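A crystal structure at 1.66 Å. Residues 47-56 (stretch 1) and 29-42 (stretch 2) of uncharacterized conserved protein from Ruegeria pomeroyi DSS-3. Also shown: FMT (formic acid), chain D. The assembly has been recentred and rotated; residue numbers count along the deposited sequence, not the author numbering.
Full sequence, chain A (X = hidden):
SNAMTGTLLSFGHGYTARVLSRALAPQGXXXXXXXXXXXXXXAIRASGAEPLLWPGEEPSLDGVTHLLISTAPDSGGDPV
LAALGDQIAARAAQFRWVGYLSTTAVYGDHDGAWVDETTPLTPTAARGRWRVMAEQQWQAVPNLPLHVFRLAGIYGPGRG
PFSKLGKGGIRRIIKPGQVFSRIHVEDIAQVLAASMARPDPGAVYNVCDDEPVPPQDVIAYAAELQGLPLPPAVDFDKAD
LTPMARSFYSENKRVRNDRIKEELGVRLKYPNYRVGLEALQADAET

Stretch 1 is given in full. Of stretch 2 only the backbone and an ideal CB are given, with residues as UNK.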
# COMPACT_ATOMS: atom_id res chain seq x y z
N SER A 47 1.76 8.13 -16.51
CA SER A 47 1.56 8.54 -15.13
C SER A 47 2.45 9.72 -14.78
O SER A 47 2.45 10.20 -13.64
CB SER A 47 1.84 7.39 -14.17
OG SER A 47 3.24 7.21 -13.99
N GLY A 48 3.20 10.20 -15.77
CA GLY A 48 4.02 11.38 -15.59
C GLY A 48 5.45 11.11 -15.15
O GLY A 48 6.17 12.03 -14.76
N ALA A 49 5.86 9.84 -15.22
CA ALA A 49 7.21 9.45 -14.83
C ALA A 49 8.03 8.97 -16.03
O ALA A 49 7.49 8.42 -16.99
CB ALA A 49 7.16 8.37 -13.76
N GLU A 50 9.34 9.20 -15.97
CA GLU A 50 10.28 8.64 -16.94
C GLU A 50 10.48 7.15 -16.67
O GLU A 50 11.00 6.78 -15.62
CB GLU A 50 11.63 9.34 -16.83
CG GLU A 50 11.58 10.85 -17.00
CD GLU A 50 12.89 11.51 -16.65
OE1 GLU A 50 12.91 12.75 -16.48
OE2 GLU A 50 13.91 10.80 -16.55
N PRO A 51 10.10 6.29 -17.64
CA PRO A 51 10.12 4.84 -17.43
C PRO A 51 11.52 4.25 -17.50
O PRO A 51 12.28 4.58 -18.42
CB PRO A 51 9.28 4.30 -18.60
CG PRO A 51 8.81 5.50 -19.38
CD PRO A 51 9.69 6.64 -19.01
N LEU A 52 11.85 3.40 -16.54
CA LEU A 52 13.11 2.66 -16.55
C LEU A 52 12.82 1.17 -16.41
O LEU A 52 11.99 0.77 -15.60
CB LEU A 52 14.01 3.10 -15.40
CG LEU A 52 14.78 4.41 -15.52
CD1 LEU A 52 15.65 4.58 -14.29
CD2 LEU A 52 15.62 4.41 -16.78
N LEU A 53 13.52 0.36 -17.20
CA LEU A 53 13.43 -1.08 -17.08
C LEU A 53 14.43 -1.58 -16.04
O LEU A 53 15.63 -1.32 -16.17
CB LEU A 53 13.69 -1.75 -18.43
CG LEU A 53 13.44 -3.25 -18.56
CD1 LEU A 53 12.00 -3.60 -18.19
CD2 LEU A 53 13.76 -3.71 -19.98
N TRP A 54 13.94 -2.26 -15.02
CA TRP A 54 14.79 -2.79 -13.95
C TRP A 54 14.14 -3.99 -13.27
O TRP A 54 12.99 -3.91 -12.83
CB TRP A 54 15.10 -1.68 -12.93
CG TRP A 54 16.20 -2.04 -11.98
CD1 TRP A 54 17.54 -2.07 -12.25
CD2 TRP A 54 16.06 -2.44 -10.62
NE1 TRP A 54 18.24 -2.45 -11.13
CE2 TRP A 54 17.35 -2.69 -10.12
CE3 TRP A 54 14.96 -2.62 -9.77
CZ2 TRP A 54 17.58 -3.10 -8.80
CZ3 TRP A 54 15.19 -3.02 -8.46
CH2 TRP A 54 16.49 -3.26 -8.00
N PRO A 55 14.86 -5.12 -13.15
CA PRO A 55 16.26 -5.42 -13.49
C PRO A 55 16.69 -5.07 -14.91
O PRO A 55 15.92 -5.18 -15.86
CB PRO A 55 16.35 -6.94 -13.30
CG PRO A 55 15.34 -7.23 -12.26
CD PRO A 55 14.21 -6.28 -12.53
N GLY A 56 17.95 -4.68 -15.04
CA GLY A 56 18.54 -4.30 -16.31
C GLY A 56 19.73 -3.42 -16.00
O GLY A 56 20.60 -3.80 -15.22
N UNK A 29 7.46 18.52 -10.23
CA UNK A 29 8.33 17.40 -9.86
C UNK A 29 8.83 16.63 -11.07
O UNK A 29 8.12 16.47 -12.06
CB UNK A 29 7.59 16.45 -8.92
N UNK A 30 10.06 16.14 -10.98
CA UNK A 30 10.55 15.15 -11.93
C UNK A 30 10.43 13.77 -11.28
O UNK A 30 10.95 13.55 -10.19
CB UNK A 30 11.99 15.44 -12.35
N UNK A 31 9.73 12.85 -11.94
CA UNK A 31 9.58 11.49 -11.43
C UNK A 31 10.19 10.47 -12.39
O UNK A 31 10.00 10.55 -13.61
CB UNK A 31 8.10 11.17 -11.19
N UNK A 32 10.92 9.51 -11.82
CA UNK A 32 11.50 8.40 -12.56
C UNK A 32 10.93 7.10 -11.98
O UNK A 32 11.08 6.84 -10.79
CB UNK A 32 13.03 8.42 -12.49
N UNK A 33 10.27 6.30 -12.81
CA UNK A 33 9.63 5.09 -12.31
C UNK A 33 10.18 3.84 -12.96
O UNK A 33 10.36 3.79 -14.18
CB UNK A 33 8.12 5.16 -12.53
N UNK A 34 10.43 2.81 -12.16
CA UNK A 34 10.96 1.56 -12.68
C UNK A 34 9.91 0.46 -12.70
O UNK A 34 8.95 0.47 -11.92
CB UNK A 34 12.16 1.11 -11.85
N UNK A 35 10.11 -0.50 -13.60
CA UNK A 35 9.32 -1.72 -13.63
C UNK A 35 10.18 -2.84 -14.18
O UNK A 35 11.09 -2.60 -14.97
CB UNK A 35 8.05 -1.54 -14.47
N UNK A 36 9.92 -4.07 -13.75
CA UNK A 36 10.62 -5.20 -14.32
C UNK A 36 9.84 -5.74 -15.51
O UNK A 36 10.31 -6.61 -16.23
CB UNK A 36 10.83 -6.29 -13.27
N UNK A 37 8.65 -5.19 -15.72
CA UNK A 37 7.82 -5.59 -16.84
C UNK A 37 7.93 -4.60 -18.00
O UNK A 37 7.44 -3.47 -17.91
CB UNK A 37 6.36 -5.72 -16.39
N UNK A 38 8.57 -5.03 -19.10
CA UNK A 38 8.79 -4.16 -20.26
C UNK A 38 7.49 -3.62 -20.87
O UNK A 38 7.53 -2.60 -21.56
CB UNK A 38 9.57 -4.92 -21.33
N UNK A 39 6.37 -4.29 -20.63
CA UNK A 39 5.10 -3.85 -21.21
C UNK A 39 4.42 -2.77 -20.37
O UNK A 39 3.30 -2.35 -20.67
CB UNK A 39 4.16 -5.05 -21.37
N UNK A 40 5.11 -2.31 -19.32
CA UNK A 40 4.57 -1.30 -18.42
C UNK A 40 5.21 0.07 -18.64
O UNK A 40 4.86 1.04 -17.97
CB UNK A 40 4.77 -1.74 -16.97
N UNK A 41 6.14 0.15 -19.58
CA UNK A 41 6.85 1.40 -19.83
C UNK A 41 5.86 2.50 -20.22
O UNK A 41 5.96 3.63 -19.75
CB UNK A 41 7.90 1.21 -20.93
N UNK A 42 4.89 2.13 -21.06
CA UNK A 42 3.85 3.03 -21.53
C UNK A 42 3.04 3.62 -20.38
O UNK A 42 2.87 4.84 -20.28
CB UNK A 42 2.92 2.29 -22.50
C FMT D . 5.18 -1.27 -12.64
O1 FMT D . 4.81 -2.28 -13.24
O2 FMT D . 6.06 -1.26 -11.78

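Residues 30-35 form a strand parallel to 49-53, the axes 28° apart; as in any strand, successive side chains alternate between the faces. Position 29 lies out of reach of stretch 1, and its backbone leaves the choice open; it is Trp29.

At position 30 the CB points sideways, 5.0 Å from Glu50 OE1. A carboxylate so near favours a long basic side chain, lysine or arginine, although a polar one could also serve. The residue is Arg30, which extends to form a salt bridge with two hydrogen bonds: NE to Glu50 OE1 at 2.8 Å and NH2 to Glu50 OE2 at 3.0 Å.

The CB of position 31 is 3.9 Å from Ala49 CB, on the face that Ala49 shares. Its carbonyl O accepts a hydrogen bond from Glu50 N (2.8 Å), which ties the two strands together here, and strand angles with an apolar neighbour suit valine, isoleucine or leucine. Ile31 places CG2 3.6 Å from Ala49 CB.

Position 32 turns to the other face, that of Glu50 and Leu52, with its CB 5.0 Å from Leu52 CD1. A branched aliphatic chain again suits, and the carboxylate of Glu50 does not exclude a polar one. In Ile32, CG2 packs against Leu52 CD1 at 3.5 Å.

An ideal CB at position 33 would lie 3.6 Å from Ala49 CB, a distance that alanine could tolerate. The phi/psi of -119/136° do not demand glycine, yet the residue is Gly33. Its N donates to Glu50 O (2.9 Å) and its O accepts from Leu52 N (2.8 Å).

The CB of position 34 stands 4.2 Å from Trp54 CB and 3.8 Å from Leu52 O. Valine, threonine or serine would fit. Thr34 directs CG2 to 4.2 Å from Leu52 CB, while its OG1 and Trp54 O share a water, at 2.9 and 2.8 Å.

Position 35 carries its CB to the face of Pro51 and Leu53, but the nearest atom of stretch 1 is Leu52 O, 4.7 Å away. The open space suits a small or polar side chain, such as serine or alanine. Ser35 OG donates to O1 of the formic acid FMT, probably from the crystallisation liquor (2.9 Å), and accepts from the backbone N of position 37 (3.0 Å).

At position 36 the CB is tight, 3.2 Å from Trp54 O and 3.5 Å from Pro55 CD; many unbranched chains could follow. Arg36 lays one guanidinium face over Pro55, with NH1 3.3 Å from CG.

Position 37 points away, so many polar chains would do; it is Asn37, whose OD1 accepts from the backbone N of position 39 (2.9 Å). At 38, phi is -59° and the CB is 4.2 Å from Leu53 CD1, compatible with proline among others; it is Pro38. Positions 39 and 40 meet nothing of stretch 1, so polar chains suit; they are Asp39 and Gln40.

The CB of position 41 is 4.1 Å from Pro51 CB, inviting a long apolar chain. Selenomethionine Met41 brings SE to 3.8 Å from Pro51 CB. Position 42 points away, leaving polar or charged chains free; it is Glu42.

Stretch 2 (29-42) WRIIGTSRNPDQME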
# COMPACT_ATOMS: atom_id res chain seq x y z
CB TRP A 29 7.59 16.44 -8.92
CG TRP A 29 7.46 16.93 -7.53
CD1 TRP A 29 6.60 17.89 -7.07
CD2 TRP A 29 8.20 16.48 -6.39
NE1 TRP A 29 6.76 18.07 -5.72
CE2 TRP A 29 7.74 17.21 -5.28
CE3 TRP A 29 9.21 15.53 -6.20
CZ2 TRP A 29 8.25 17.03 -3.99
CZ3 TRP A 29 9.71 15.34 -4.92
CH2 TRP A 29 9.24 16.09 -3.84
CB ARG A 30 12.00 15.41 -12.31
CG ARG A 30 12.58 14.36 -13.24
CD ARG A 30 14.07 14.51 -13.42
NE ARG A 30 14.60 13.49 -14.32
CZ ARG A 30 15.85 13.04 -14.29
NH1 ARG A 30 16.71 13.53 -13.41
NH2 ARG A 30 16.23 12.10 -15.15
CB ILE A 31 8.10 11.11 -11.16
CG1 ILE A 31 7.42 12.14 -10.25
CG2 ILE A 31 8.01 9.73 -10.54
CD1 ILE A 31 6.88 13.33 -11.00
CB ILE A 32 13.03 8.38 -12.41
CG1 ILE A 32 13.61 9.73 -12.83
CG2 ILE A 32 13.64 7.24 -13.21
CD1 ILE A 32 15.05 9.93 -12.39
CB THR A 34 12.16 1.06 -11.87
OG1 THR A 34 11.69 0.30 -10.74
CG2 THR A 34 13.01 2.24 -11.38
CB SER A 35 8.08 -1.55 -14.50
OG SER A 35 7.36 -2.76 -14.59
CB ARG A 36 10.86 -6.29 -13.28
CG ARG A 36 9.66 -7.16 -12.96
CD ARG A 36 10.13 -8.41 -12.22
NE ARG A 36 11.17 -8.08 -11.25
CZ ARG A 36 12.24 -8.83 -11.00
NH1 ARG A 36 13.13 -8.44 -10.11
NH2 ARG A 36 12.41 -9.98 -11.64
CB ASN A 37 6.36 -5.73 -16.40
CG ASN A 37 5.45 -6.22 -17.51
OD1 ASN A 37 5.85 -6.32 -18.67
ND2 ASN A 37 4.21 -6.54 -17.16
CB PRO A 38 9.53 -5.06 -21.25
CG PRO A 38 9.30 -6.45 -20.78
CD PRO A 38 9.10 -6.39 -19.30
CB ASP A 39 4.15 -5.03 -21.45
CG ASP A 39 3.42 -5.47 -20.19
OD1 ASP A 39 2.65 -6.46 -20.25
OD2 ASP A 39 3.60 -4.83 -19.13
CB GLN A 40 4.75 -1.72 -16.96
CG GLN A 40 3.94 -2.94 -16.55
CD GLN A 40 2.47 -2.64 -16.36
OE1 GLN A 40 2.10 -1.60 -15.80
NE2 GLN A 40 1.61 -3.54 -16.81
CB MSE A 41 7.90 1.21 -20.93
CG MSE A 41 8.95 0.14 -20.63
SE MSE A 41 10.14 0.61 -19.14
CE MSE A 41 9.17 -0.23 -17.69
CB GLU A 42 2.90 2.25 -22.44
CG GLU A 42 2.40 3.01 -23.65
CD GLU A 42 3.27 2.75 -24.86
OE1 GLU A 42 2.71 2.33 -25.90
OE2 GLU A 42 4.49 2.95 -24.77
O HOH W 1 8.21 13.49 -14.38
O HOH W 2 11.24 -2.49 -11.18
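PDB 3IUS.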